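Local atomic coordinates of acylneuraminate lyase (Mycoplasma synoviae, PDB entry 4N4P), a protein that belongs to the dihydrodipicolinate synthetase family of TIM-barrel proteins and carries the name acylneuraminate lyase. Residues Lys8-Ala13 against Lys41-Tyr46; Phe188-Asp193 against Met202-Phe207; Glu194-Gly199 against Ala221-Trp226; Asn213-Gly218 against His239-Tyr244. All coordinates share one frame; numbering follows the deposited sequence.

Contact 1 of 4, residues Lys8-Ala13 against Lys41-Tyr46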
loop_
_atom_site.group_PDB
_atom_site.type_symbol
_atom_site.label_atom_id
_atom_site.label_comp_id
_atom_site.label_asym_id
_atom_site.label_seq_id
_atom_site.Cartn_x
_atom_site.Cartn_y
_atom_site.Cartn_z
ATOM N N LYS A 8 19.074 -5.224 -28.792
ATOM C CA LYS A 8 19.210 -6.521 -28.100
ATOM C C LYS A 8 20.398 -6.493 -27.173
ATOM O O LYS A 8 21.441 -5.915 -27.505
ATOM C CB LYS A 8 19.373 -7.636 -29.115
ATOM C CG LYS A 8 18.061 -7.864 -29.880
ATOM C CD LYS A 8 18.168 -8.871 -31.016
ATOM C CE LYS A 8 16.776 -9.108 -31.592
ATOM N NZ LYS A 8 16.794 -10.294 -32.517
ATOM N N GLY A 9 20.249 -7.134 -26.017
ATOM C CA GLY A 9 21.372 -7.392 -25.146
ATOM C C GLY A 9 21.409 -6.486 -23.926
ATOM O O GLY A 9 20.359 -6.047 -23.413
ATOM N N LEU A 10 22.627 -6.195 -23.464
ATOM C CA LEU A 10 22.789 -5.473 -22.204
ATOM C C LEU A 10 23.145 -4.008 -22.394
ATOM O O LEU A 10 24.106 -3.673 -23.101
ATOM C CB LEU A 10 23.865 -6.121 -21.344
ATOM C CG LEU A 10 23.590 -7.550 -20.908
ATOM C CD1 LEU A 10 24.813 -8.031 -20.084
ATOM C CD2 LEU A 10 22.297 -7.625 -20.069
ATOM N N PHE A 11 22.379 -3.160 -21.710
ATOM C CA PHE A 11 22.578 -1.706 -21.686
ATOM C C PHE A 11 22.747 -1.247 -20.228
ATOM O O PHE A 11 21.752 -0.938 -19.579
ATOM C CB PHE A 11 21.342 -1.013 -22.249
ATOM C CG PHE A 11 21.190 -1.144 -23.744
ATOM C CD1 PHE A 11 20.985 -2.384 -24.333
ATOM C CD2 PHE A 11 21.266 -0.024 -24.548
ATOM C CE1 PHE A 11 20.856 -2.510 -25.720
ATOM C CE2 PHE A 11 21.111 -0.119 -25.946
ATOM C CZ PHE A 11 20.940 -1.353 -26.528
ATOM N N PRO A 12 23.988 -1.159 -19.728
ATOM C CA PRO A 12 24.180 -0.558 -18.408
ATOM C C PRO A 12 23.596 0.854 -18.374
ATOM O O PRO A 12 23.722 1.639 -19.349
ATOM C CB PRO A 12 25.715 -0.482 -18.261
ATOM C CG PRO A 12 26.236 -0.576 -19.713
ATOM C CD PRO A 12 25.275 -1.507 -20.368
ATOM N N ALA A 13 22.939 1.165 -17.268
ATOM C CA ALA A 13 22.519 2.532 -16.984
ATOM C C ALA A 13 23.730 3.256 -16.404
ATOM O O ALA A 13 24.053 3.138 -15.211
ATOM C CB ALA A 13 21.343 2.544 -16.017
ATOM N N LYS A 41 32.053 -5.253 -22.325
ATOM C CA LYS A 41 31.588 -5.752 -23.632
ATOM C C LYS A 41 30.077 -5.659 -23.791
ATOM O O LYS A 41 29.422 -6.625 -24.224
ATOM C CB LYS A 41 32.052 -7.212 -23.853
ATOM C CG LYS A 41 33.566 -7.430 -23.757
ATOM C CD LYS A 41 34.249 -7.323 -25.113
ATOM C CE LYS A 41 35.774 -7.552 -25.007
ATOM N NZ LYS A 41 36.110 -8.964 -24.618
ATOM N N VAL A 42 29.517 -4.501 -23.437
ATOM C CA VAL A 42 28.070 -4.319 -23.461
ATOM C C VAL A 42 27.574 -4.109 -24.901
ATOM O O VAL A 42 28.353 -3.795 -25.821
ATOM C CB VAL A 42 27.628 -3.104 -22.579
ATOM C CG1 VAL A 42 28.068 -3.333 -21.141
ATOM C CG2 VAL A 42 28.242 -1.789 -23.108
ATOM N N ASP A 43 26.270 -4.271 -25.082
ATOM C CA ASP A 43 25.659 -4.070 -26.384
ATOM C C ASP A 43 25.251 -2.622 -26.605
ATOM O O ASP A 43 25.094 -2.174 -27.750
ATOM C CB ASP A 43 24.466 -5.010 -26.502
ATOM C CG ASP A 43 24.872 -6.439 -26.318
ATOM O OD1 ASP A 43 25.466 -6.974 -27.276
ATOM O OD2 ASP A 43 24.652 -7.027 -25.216
ATOM N N GLY A 44 25.067 -1.886 -25.512
ATOM C CA GLY A 44 24.675 -0.503 -25.609
ATOM C C GLY A 44 24.854 0.174 -24.272
ATOM O O GLY A 44 25.158 -0.490 -23.264
ATOM N N ILE A 45 24.635 1.494 -24.249
ATOM C CA ILE A 45 24.742 2.260 -23.001
ATOM C C ILE A 45 23.532 3.158 -22.886
ATOM O O ILE A 45 23.120 3.791 -23.876
ATOM C CB ILE A 45 26.038 3.136 -22.957
ATOM C CG1 ILE A 45 27.265 2.259 -23.150
ATOM C CG2 ILE A 45 26.165 3.861 -21.602
ATOM C CD1 ILE A 45 28.552 3.047 -23.473
ATOM N N TYR A 46 22.960 3.228 -21.681
ATOM C CA TYR A 46 21.808 4.051 -21.386
ATOM C C TYR A 46 22.298 5.159 -20.462
ATOM O O TYR A 46 22.726 4.880 -19.342
ATOM C CB TYR A 46 20.756 3.204 -20.658
ATOM C CG TYR A 46 19.473 3.921 -20.291
ATOM C CD1 TYR A 46 18.493 4.146 -21.245
ATOM C CD2 TYR A 46 19.223 4.335 -18.970
ATOM C CE1 TYR A 46 17.297 4.776 -20.920
ATOM C CE2 TYR A 46 18.026 4.972 -18.633
ATOM C CZ TYR A 46 17.070 5.198 -19.621
ATOM O OH TYR A 46 15.872 5.810 -19.360
#
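Leu-10 and Asp-43 tie the two segments together through both backbone and side chain. Leu-10 N donates to Asp-43 OD2 at 2.8 Å in a nearly straight bond (168°). The hydrogen reaches OD2 on its anti side, 18° out of the carboxylate plane. Leu-10 O is gripped twice: by Asp-43 N at 3.0 Å, in the carbonyl plane, and by Gly-44 N at 3.2 Å, tilted from that plane. Both of these bonds are bent. Gly-9 has no side chain, and its CA comes to 3.3 Å from Asp-43 OD2.

Pro-12 has no N-H to offer Gly-44 O. That oxygen instead receives a CA-H...O contact from Phe-11 CA at 3.3 Å, and Pro-12 CD also lies against it. Phe-11 N is used on the other side, by Phe-207. Further on, Tyr-46 N donates to Pro-12 O at 2.9 Å.

The apolar contacts fill in around these bonds. Gly-44 CA sits over one face of the Phe-11 ring, 3.7 Å from its centroid, as a CH-pi contact. Pro-12 and Val-42 meet tip to tip, and Pro-12 CD to Val-42 CG1 is tight at 3.4 Å. With CG anti to the backbone N (chi1 -179°), the Tyr-46 ring starts off beside its own carbonyl carbon, and Ala-13 CB lies at its edge. The Tyr-46 hydroxyl is hydrogen-bonded to Tyr-139 and Ser-107.

Strands 9-12 and 44-47 are the first two strands of the chain, and their pairing completes the ring of parallel strands in a TIM barrel.

Contact 2 of 4, residues Phe188-Asp193 against Met202-Phe207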
loop_
_atom_site.group_PDB
_atom_site.type_symbol
_atom_site.label_atom_id
_atom_site.label_comp_id
_atom_site.label_asym_id
_atom_site.label_seq_id
_atom_site.Cartn_x
_atom_site.Cartn_y
_atom_site.Cartn_z
ATOM N N PHE A 188 10.175 -3.319 -25.899
ATOM C CA PHE A 188 10.144 -3.160 -24.448
ATOM C C PHE A 188 11.530 -3.510 -23.948
ATOM O O PHE A 188 11.964 -4.651 -24.084
ATOM C CB PHE A 188 9.052 -4.059 -23.808
ATOM C CG PHE A 188 7.668 -3.606 -24.125
ATOM C CD1 PHE A 188 7.040 -2.644 -23.329
ATOM C CD2 PHE A 188 7.000 -4.091 -25.245
ATOM C CE1 PHE A 188 5.754 -2.182 -23.639
ATOM C CE2 PHE A 188 5.724 -3.641 -25.569
ATOM C CZ PHE A 188 5.092 -2.688 -24.764
ATOM N N MET A 189 12.225 -2.512 -23.397
ATOM C CA MET A 189 13.523 -2.707 -22.793
ATOM C C MET A 189 13.291 -3.071 -21.314
ATOM O O MET A 189 12.646 -2.314 -20.584
ATOM C CB MET A 189 14.382 -1.450 -22.981
ATOM C CG MET A 189 14.698 -1.152 -24.473
ATOM S SD MET A 189 15.683 -2.438 -25.276
ATOM C CE MET A 189 17.329 -2.120 -24.643
ATOM N N PHE A 190 13.750 -4.248 -20.897
ATOM C CA PHE A 190 13.412 -4.763 -19.563
ATOM C C PHE A 190 14.415 -4.223 -18.515
ATOM O O PHE A 190 15.619 -4.426 -18.639
ATOM C CB PHE A 190 13.385 -6.288 -19.594
ATOM C CG PHE A 190 12.764 -6.900 -18.385
ATOM C CD1 PHE A 190 11.375 -7.005 -18.277
ATOM C CD2 PHE A 190 13.560 -7.350 -17.336
ATOM C CE1 PHE A 190 10.790 -7.558 -17.136
ATOM C CE2 PHE A 190 12.992 -7.930 -16.197
ATOM C CZ PHE A 190 11.612 -8.030 -16.089
ATOM N N ALA A 191 13.911 -3.530 -17.497
ATOM C CA ALA A 191 14.772 -2.765 -16.601
ATOM C C ALA A 191 14.669 -3.219 -15.144
ATOM O O ALA A 191 14.892 -2.438 -14.223
ATOM C CB ALA A 191 14.514 -1.264 -16.738
ATOM N N TRP A 192 14.372 -4.488 -14.924
ATOM C CA TRP A 192 14.409 -5.019 -13.559
ATOM C C TRP A 192 15.447 -6.144 -13.492
ATOM O O TRP A 192 15.175 -7.282 -13.843
ATOM C CB TRP A 192 13.016 -5.448 -13.074
ATOM C CG TRP A 192 13.017 -5.977 -11.633
ATOM C CD1 TRP A 192 13.894 -5.661 -10.636
ATOM C CD2 TRP A 192 12.087 -6.908 -11.067
ATOM N NE1 TRP A 192 13.564 -6.346 -9.463
ATOM C CE2 TRP A 192 12.453 -7.102 -9.703
ATOM C CE3 TRP A 192 10.972 -7.581 -11.568
ATOM C CZ2 TRP A 192 11.743 -7.948 -8.854
ATOM C CZ3 TRP A 192 10.272 -8.435 -10.720
ATOM C CH2 TRP A 192 10.666 -8.610 -9.383
ATOM N N ASP A 193 16.665 -5.763 -13.079
ATOM C CA ASP A 193 17.839 -6.615 -13.174
ATOM C C ASP A 193 17.625 -7.958 -12.477
ATOM O O ASP A 193 18.069 -9.014 -12.966
ATOM C CB ASP A 193 19.062 -5.922 -12.523
ATOM C CG ASP A 193 19.323 -4.512 -13.072
ATOM O OD1 ASP A 193 18.351 -3.808 -13.376
ATOM O OD2 ASP A 193 20.504 -4.107 -13.175
ATOM N N MET A 202 9.419 -14.099 -20.989
ATOM C CA MET A 202 8.242 -13.483 -21.583
ATOM C C MET A 202 8.551 -12.618 -22.832
ATOM O O MET A 202 7.682 -11.864 -23.308
ATOM C CB MET A 202 7.403 -12.750 -20.518
ATOM C CG MET A 202 5.881 -12.748 -20.854
ATOM S SD MET A 202 5.218 -14.315 -21.501
ATOM C CE MET A 202 5.753 -15.579 -20.314
ATOM N N GLY A 203 9.769 -12.742 -23.369
ATOM C CA GLY A 203 10.077 -12.138 -24.682
ATOM C C GLY A 203 10.958 -10.898 -24.714
ATOM O O GLY A 203 11.217 -10.353 -25.774
ATOM N N ALA A 204 11.377 -10.417 -23.548
ATOM C CA ALA A 204 12.380 -9.343 -23.500
ATOM C C ALA A 204 13.671 -9.782 -24.168
ATOM O O ALA A 204 14.128 -10.916 -23.978
ATOM C CB ALA A 204 12.657 -8.960 -22.033
ATOM N N LYS A 205 14.289 -8.883 -24.917
ATOM C CA LYS A 205 15.557 -9.216 -25.557
ATOM C C LYS A 205 16.625 -8.179 -25.263
ATOM O O LYS A 205 17.823 -8.394 -25.551
ATOM C CB LYS A 205 15.352 -9.342 -27.074
ATOM C CG LYS A 205 14.510 -10.536 -27.490
ATOM C CD LYS A 205 14.425 -10.608 -29.014
ATOM C CE LYS A 205 13.639 -11.844 -29.492
ATOM N NZ LYS A 205 14.486 -13.084 -29.470
ATOM N N GLY A 206 16.187 -7.058 -24.697
ATOM C CA GLY A 206 17.059 -5.939 -24.369
ATOM C C GLY A 206 16.828 -5.576 -22.909
ATOM O O GLY A 206 15.673 -5.574 -22.434
ATOM N N PHE A 207 17.917 -5.299 -22.211
ATOM C CA PHE A 207 17.893 -5.088 -20.761
ATOM C C PHE A 207 18.646 -3.833 -20.387
ATOM O O PHE A 207 19.817 -3.669 -20.732
ATOM C CB PHE A 207 18.459 -6.309 -20.046
ATOM C CG PHE A 207 17.731 -7.555 -20.406
ATOM C CD1 PHE A 207 18.087 -8.286 -21.537
ATOM C CD2 PHE A 207 16.615 -7.939 -19.663
ATOM C CE1 PHE A 207 17.337 -9.406 -21.907
ATOM C CE2 PHE A 207 15.877 -9.066 -20.012
ATOM C CZ PHE A 207 16.229 -9.795 -21.135
HETATM O O HOH W 1 13.304 -6.333 -25.856
#
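Phe-190 and Phe-207 form a parallel bridge, with Phe-190 N donating to Gly-206 O at 2.8 Å and Phe-207 CA approaching Phe-190 O at 3.2 Å as a CA-H...O contact. Phe-190 continues the ladder to Ile-208.

Near the start of the strands lies a water. It donates to Phe-188 O at 2.8 Å and accepts from Lys-205 N at 2.9 Å. It thus links the two backbones one step before the Phe-190 N to Gly-206 O bond.

The CB of Phe-190 carries most of the side-chain contact. It lies 3.6 Å from Phe-207 CD2 and 3.7 Å from Ala-204 CB. With CG anti to the backbone N (chi1 -167°), the side chain leads away from the second segment, and CB makes the closest contacts. The two phenylalanine side chains cross obliquely. Both lie on the outer face of the barrel: Phe-207 packs on Leu-196 and Leu-200, and Phe-190 meets Phe-176 edge-to-face.

This is the beta-alpha-beta crossover of strand 187-190, helix 196-201 and strand 206-209, the repeating unit of a TIM barrel. The helix ends in a Schellman motif. Gly-203, with positive phi, is its C-prime residue, Ala-204 N returns to Gly-199 O, and Gly-203 N returns to Leu-200 O. The chain then turns into the second strand, and Ala-204 directs its methyl group at Phe-190.

Met-189 lies on the opposite face of the sheet, toward the barrel interior. Two bends in its side chain, at chi2 (-63°) and chi3 (-77°), bring SD and CE against Gly-206 CA, with CE 3.8 Å from it. Met-189 also packs on Phe-11 of strand 9-12.

Contact 3 of 4, residues Glu194-Gly199 against Ala221-Trp226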
loop_
_atom_site.group_PDB
_atom_site.type_symbol
_atom_site.label_atom_id
_atom_site.label_comp_id
_atom_site.label_asym_id
_atom_site.label_seq_id
_atom_site.Cartn_x
_atom_site.Cartn_y
_atom_site.Cartn_z
ATOM N N GLU A 194 16.954 -7.918 -11.329
ATOM C CA GLU A 194 16.744 -9.151 -10.557
ATOM C C GLU A 194 15.772 -10.149 -11.209
ATOM O O GLU A 194 15.548 -11.245 -10.698
ATOM C CB GLU A 194 16.258 -8.795 -9.160
ATOM C CG GLU A 194 17.270 -7.977 -8.387
ATOM C CD GLU A 194 16.643 -7.202 -7.222
ATOM O OE1 GLU A 194 15.433 -6.846 -7.293
ATOM O OE2 GLU A 194 17.370 -6.965 -6.227
ATOM N N ALA A 195 15.198 -9.768 -12.336
ATOM C CA ALA A 195 14.224 -10.641 -12.980
ATOM C C ALA A 195 14.566 -10.881 -14.428
ATOM O O ALA A 195 13.681 -11.177 -15.243
ATOM C CB ALA A 195 12.829 -10.052 -12.852
ATOM N N LEU A 196 15.857 -10.759 -14.744
ATOM C CA LEU A 196 16.338 -10.873 -16.121
ATOM C C LEU A 196 15.765 -12.099 -16.838
ATOM O O LEU A 196 15.195 -11.989 -17.952
ATOM C CB LEU A 196 17.883 -10.905 -16.133
ATOM C CG LEU A 196 18.539 -10.547 -17.483
ATOM C CD1 LEU A 196 20.006 -10.139 -17.284
ATOM C CD2 LEU A 196 18.490 -11.676 -18.489
ATOM N N ALA A 197 15.937 -13.265 -16.218
ATOM C CA ALA A 197 15.518 -14.523 -16.835
ATOM C C ALA A 197 14.002 -14.602 -16.965
ATOM O O ALA A 197 13.481 -15.170 -17.920
ATOM C CB ALA A 197 16.055 -15.704 -16.050
ATOM N N MET A 198 13.290 -14.006 -16.028
ATOM C CA MET A 198 11.845 -13.967 -16.132
ATOM C C MET A 198 11.428 -13.055 -17.307
ATOM O O MET A 198 10.498 -13.380 -18.054
ATOM C CB MET A 198 11.237 -13.614 -14.777
ATOM C CG MET A 198 11.225 -14.865 -13.784
ATOM S SD MET A 198 10.644 -14.250 -12.260
ATOM C CE MET A 198 11.137 -15.554 -11.109
ATOM N N GLY A 199 12.140 -11.930 -17.469
ATOM C CA GLY A 199 11.950 -11.038 -18.618
ATOM C C GLY A 199 12.199 -11.779 -19.940
ATOM O O GLY A 199 11.375 -11.706 -20.870
ATOM N N ALA A 221 25.806 -14.406 -18.804
ATOM C CA ALA A 221 25.841 -15.838 -18.555
ATOM C C ALA A 221 24.415 -16.362 -18.473
ATOM O O ALA A 221 24.125 -17.464 -18.958
ATOM C CB ALA A 221 26.650 -16.178 -17.276
ATOM N N ILE A 222 23.536 -15.572 -17.872
ATOM C CA ILE A 222 22.116 -15.954 -17.753
ATOM C C ILE A 222 21.469 -16.000 -19.148
ATOM O O ILE A 222 20.803 -16.971 -19.506
ATOM C CB ILE A 222 21.329 -14.999 -16.831
ATOM C CG1 ILE A 222 21.821 -15.114 -15.380
ATOM C CG2 ILE A 222 19.826 -15.310 -16.868
ATOM C CD1 ILE A 222 21.416 -13.906 -14.563
ATOM N N ILE A 223 21.705 -14.966 -19.937
ATOM C CA ILE A 223 21.130 -14.905 -21.283
ATOM C C ILE A 223 21.622 -16.096 -22.109
ATOM O O ILE A 223 20.824 -16.772 -22.777
ATOM C CB ILE A 223 21.493 -13.590 -21.993
ATOM C CG1 ILE A 223 20.854 -12.407 -21.246
ATOM C CG2 ILE A 223 21.016 -13.655 -23.490
ATOM C CD1 ILE A 223 21.290 -11.014 -21.719
ATOM N N LYS A 224 22.922 -16.354 -22.060
ATOM C CA LYS A 224 23.487 -17.473 -22.858
ATOM C C LYS A 224 22.918 -18.819 -22.410
ATOM O O LYS A 224 22.558 -19.655 -23.250
ATOM C CB LYS A 224 25.015 -17.468 -22.842
ATOM C CG LYS A 224 25.634 -16.205 -23.487
ATOM C CD LYS A 224 25.053 -15.851 -24.888
ATOM C CE LYS A 224 25.787 -16.589 -26.002
ATOM N NZ LYS A 224 25.788 -15.834 -27.312
ATOM N N ALA A 225 22.802 -19.017 -21.103
ATOM C CA ALA A 225 22.191 -20.252 -20.575
ATOM C C ALA A 225 20.729 -20.394 -21.010
ATOM O O ALA A 225 20.276 -21.490 -21.363
ATOM C CB ALA A 225 22.314 -20.314 -19.009
ATOM N N TRP A 226 20.006 -19.280 -20.995
ATOM C CA TRP A 226 18.608 -19.262 -21.403
ATOM C C TRP A 226 18.507 -19.610 -22.875
ATOM O O TRP A 226 17.714 -20.477 -23.232
ATOM C CB TRP A 226 17.972 -17.887 -21.113
ATOM C CG TRP A 226 16.516 -17.857 -21.374
ATOM C CD1 TRP A 226 15.500 -18.256 -20.523
ATOM C CD2 TRP A 226 15.895 -17.452 -22.579
ATOM N NE1 TRP A 226 14.287 -18.082 -21.135
ATOM C CE2 TRP A 226 14.499 -17.581 -22.396
ATOM C CE3 TRP A 226 16.381 -16.945 -23.795
ATOM C CZ2 TRP A 226 13.579 -17.263 -23.397
ATOM C CZ3 TRP A 226 15.462 -16.618 -24.792
ATOM C CH2 TRP A 226 14.074 -16.781 -24.582
#
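Leu-196, in the first turn of helix 196-201, reaches across to two isoleucines of helix 212-227. With CG anti to the backbone N (chi1 -160°), the side chain extends toward the partner helix, and its CD2 branch does the touching. CD2 lies 3.7 Å from Ile-223 CG1 and 4.2 Å from Ile-222 CG2. The side chains of Leu-196 and Ile-223 cross at about a right angle. Leu-196 also packs on Tyr-212 and Ala-219, further back along the same partner helix.

Ala-197 comes next. Its CB meets Ile-222 CG2 at 3.9 Å. The small side chain allows a close backbone approach, with Ala-197 CA and Ile-222 CA 6.8 Å apart. The CG2 methyl of Ile-222 touches both Leu-196 CD2 and Ala-197 CB. Ala-197 also packs on Thr-201 of the second subunit.

The helices 196-201 and 212-227 are successive members of the outer helical layer of the TIM barrel. They follow strands 187-190 and 206-209, and the contact is the apolar seam between them. No hydrogen bond crosses it directly between the two segments.

The polar link is made one turn later. Ala-197 O and Trp-226 NE1 are 4.4 Å apart, too far for a direct bond. The hydroxyl of Thr-201 of the same chain joins them, since its OG1 is hydrogen-bonded to both. This occupies the indole N-H and ties Trp-226 to the end of the shorter helix.

Met-198 turns away from helix 212-227 and packs on Met-202 of the second subunit. Trp-226 faces the same interface, where Lys-231 of the second subunit makes a cation-pi contact with its ring.

Contact 4 of 4, residues Asn213-Gly218 against His239-Tyr244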
loop_
_atom_site.group_PDB
_atom_site.type_symbol
_atom_site.label_atom_id
_atom_site.label_comp_id
_atom_site.label_asym_id
_atom_site.label_seq_id
_atom_site.Cartn_x
_atom_site.Cartn_y
_atom_site.Cartn_z
ATOM N N ASN A 213 26.596 -2.360 -15.197
ATOM C CA ASN A 213 27.806 -1.528 -15.220
ATOM C C ASN A 213 29.068 -2.327 -14.874
ATOM O O ASN A 213 30.143 -2.044 -15.405
ATOM C CB ASN A 213 27.708 -0.326 -14.255
ATOM C CG ASN A 213 26.924 0.855 -14.829
ATOM O OD1 ASN A 213 25.758 1.115 -14.445
ATOM N ND2 ASN A 213 27.567 1.608 -15.700
ATOM N N VAL A 214 28.961 -3.295 -13.959
ATOM C CA VAL A 214 30.155 -4.000 -13.498
ATOM C C VAL A 214 30.007 -5.532 -13.550
ATOM O O VAL A 214 30.979 -6.261 -13.321
ATOM C CB VAL A 214 30.617 -3.528 -12.070
ATOM C CG1 VAL A 214 30.901 -2.023 -12.080
ATOM C CG2 VAL A 214 29.549 -3.880 -10.999
ATOM N N ASN A 215 28.812 -6.014 -13.885
ATOM C CA ASN A 215 28.602 -7.449 -13.995
ATOM C C ASN A 215 27.878 -7.874 -15.258
ATOM O O ASN A 215 27.010 -8.770 -15.223
ATOM C CB ASN A 215 27.916 -8.036 -12.758
ATOM C CG ASN A 215 28.162 -9.517 -12.619
ATOM O OD1 ASN A 215 28.944 -10.102 -13.396
ATOM N ND2 ASN A 215 27.522 -10.145 -11.627
ATOM N N ALA A 216 28.255 -7.263 -16.387
ATOM C CA ALA A 216 27.725 -7.702 -17.676
ATOM C C ALA A 216 28.035 -9.177 -17.907
ATOM O O ALA A 216 27.237 -9.881 -18.508
ATOM C CB ALA A 216 28.290 -6.834 -18.843
ATOM N N LYS A 217 29.192 -9.650 -17.424
ATOM C CA LYS A 217 29.544 -11.057 -17.614
ATOM C C LYS A 217 28.494 -11.994 -16.972
ATOM O O LYS A 217 28.058 -12.979 -17.595
ATOM C CB LYS A 217 30.934 -11.368 -17.046
ATOM C CG LYS A 217 31.387 -12.805 -17.291
ATOM C CD LYS A 217 32.871 -12.981 -16.988
ATOM C CE LYS A 217 33.094 -13.376 -15.560
ATOM N NZ LYS A 217 34.490 -13.899 -15.393
ATOM N N GLY A 218 28.110 -11.679 -15.742
ATOM C CA GLY A 218 27.179 -12.501 -14.944
ATOM C C GLY A 218 25.784 -12.455 -15.541
ATOM O O GLY A 218 25.086 -13.479 -15.586
ATOM N N HIS A 239 20.324 -17.146 -9.257
ATOM C CA HIS A 239 20.513 -17.085 -7.786
ATOM C C HIS A 239 21.811 -16.372 -7.459
ATOM O O HIS A 239 21.840 -15.505 -6.588
ATOM C CB HIS A 239 20.470 -18.492 -7.168
ATOM C CG HIS A 239 19.149 -19.181 -7.371
ATOM N ND1 HIS A 239 17.948 -18.508 -7.324
ATOM C CD2 HIS A 239 18.845 -20.479 -7.625
ATOM C CE1 HIS A 239 16.956 -19.357 -7.543
ATOM N NE2 HIS A 239 17.471 -20.564 -7.717
ATOM N N THR A 240 22.867 -16.687 -8.215
ATOM C CA THR A 240 24.146 -16.009 -8.037
ATOM C C THR A 240 24.043 -14.517 -8.335
ATOM O O THR A 240 24.489 -13.698 -7.543
ATOM C CB THR A 240 25.245 -16.648 -8.890
ATOM O OG1 THR A 240 25.384 -18.007 -8.459
ATOM C CG2 THR A 240 26.597 -15.917 -8.675
ATOM N N TYR A 241 23.453 -14.177 -9.480
ATOM C CA TYR A 241 23.290 -12.773 -9.862
ATOM C C TYR A 241 22.499 -11.994 -8.816
ATOM O O TYR A 241 22.822 -10.863 -8.462
ATOM C CB TYR A 241 22.622 -12.655 -11.250
ATOM C CG TYR A 241 22.916 -11.319 -11.880
ATOM C CD1 TYR A 241 24.129 -11.097 -12.552
ATOM C CD2 TYR A 241 22.026 -10.247 -11.718
ATOM C CE1 TYR A 241 24.431 -9.853 -13.082
ATOM C CE2 TYR A 241 22.318 -8.984 -12.246
ATOM C CZ TYR A 241 23.530 -8.807 -12.934
ATOM O OH TYR A 241 23.840 -7.591 -13.464
ATOM N N ASN A 242 21.442 -12.591 -8.309
ATOM C CA ASN A 242 20.612 -11.837 -7.360
ATOM C C ASN A 242 21.276 -11.749 -6.002
ATOM O O ASN A 242 21.086 -10.777 -5.301
ATOM C CB ASN A 242 19.213 -12.440 -7.285
ATOM C CG ASN A 242 18.395 -12.124 -8.565
ATOM O OD1 ASN A 242 18.917 -11.493 -9.489
ATOM N ND2 ASN A 242 17.130 -12.540 -8.602
ATOM N N ASP A 243 22.106 -12.743 -5.677
ATOM C CA ASP A 243 22.972 -12.644 -4.491
ATOM C C ASP A 243 23.852 -11.410 -4.668
ATOM O O ASP A 243 24.003 -10.594 -3.749
ATOM C CB ASP A 243 23.871 -13.880 -4.339
ATOM C CG ASP A 243 23.148 -15.091 -3.785
ATOM O OD1 ASP A 243 21.990 -14.998 -3.336
ATOM O OD2 ASP A 243 23.774 -16.151 -3.798
ATOM N N TYR A 244 24.419 -11.292 -5.861
ATOM C CA TYR A 244 25.299 -10.169 -6.217
ATOM C C TYR A 244 24.583 -8.840 -6.077
ATOM O O TYR A 244 25.109 -7.914 -5.468
ATOM C CB TYR A 244 25.851 -10.346 -7.638
ATOM C CG TYR A 244 26.113 -9.065 -8.412
ATOM C CD1 TYR A 244 27.165 -8.197 -8.059
ATOM C CD2 TYR A 244 25.306 -8.728 -9.532
ATOM C CE1 TYR A 244 27.402 -7.005 -8.791
ATOM C CE2 TYR A 244 25.546 -7.573 -10.280
ATOM C CZ TYR A 244 26.582 -6.707 -9.900
ATOM O OH TYR A 244 26.813 -5.557 -10.627
#
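The side-chain amide of Asn-215 packs against two tyrosine rings, Tyr-241 and Tyr-244, and no hydrogen bond joins the segments. Its ND2 lies 3.3 Å above the plane of the Tyr-244 ring, offset toward the rim. The amide plane is almost perpendicular to that ring (89°). It is much closer to parallel with the Tyr-241 ring (23°), and ND2 is 3.4 Å from Tyr-241 CE1. Asn-215 CB also reaches Tyr-244 CZ, at 3.4 Å.

The other end of the amide is used within its own helix. Asn-215 OD1 accepts from Gly-218 N at 2.9 Å, an Asx motif, with the donor above the carbonyl plane. Helix 213-218 is kinked here, and Gly-218 N has no backbone bond to the turn before. Gly-218 has no side chain, and its C lies 3.7 Å from Tyr-241 CD1.

Val-214 CG2 meets Tyr-244 at the ring edge, 3.2 Å from its OH. Both tyrosine hydroxyls bind Thr-211: Tyr-241 OH its side chain, Tyr-244 OH its carbonyl oxygen.

The two helical segments run nearly antiparallel (165°), with axes 11.0 Å apart, so long side chains bridge them. The bond at OD1 probably limits the rotation of the amide. Its electropositive ND2 end then lies over a pi face, consistent with a weak polar attraction added to the packing.

In the fold
Contacts 1 and 2 lie in the barrel sheet, and contacts 3 and 4 in the helices outside it. Strands 9-12 and 206-209 are neighbours, so contacts 1 and 2 join directly: Gly-9 N is 2.8 Å from Lys-205 O, a probable hydrogen bond. Their centres are 11 Å apart. Contact 2 adjoins contact 3, with centres 10 Å apart, where Phe-207 CE2 lies 3.6 Å from Leu-196 O. Contacts 3 and 4 share helix 212-227, and Glu-194 O probably bonds Asn-242 ND2 at 2.9 Å. Leu-10 CD2 reaches Ile-223 CD1 of contact 3 at 3.9 Å. Contacts 2, 3 and 4 all touch the second subunit; contact 1 touches no other chain of the assembly.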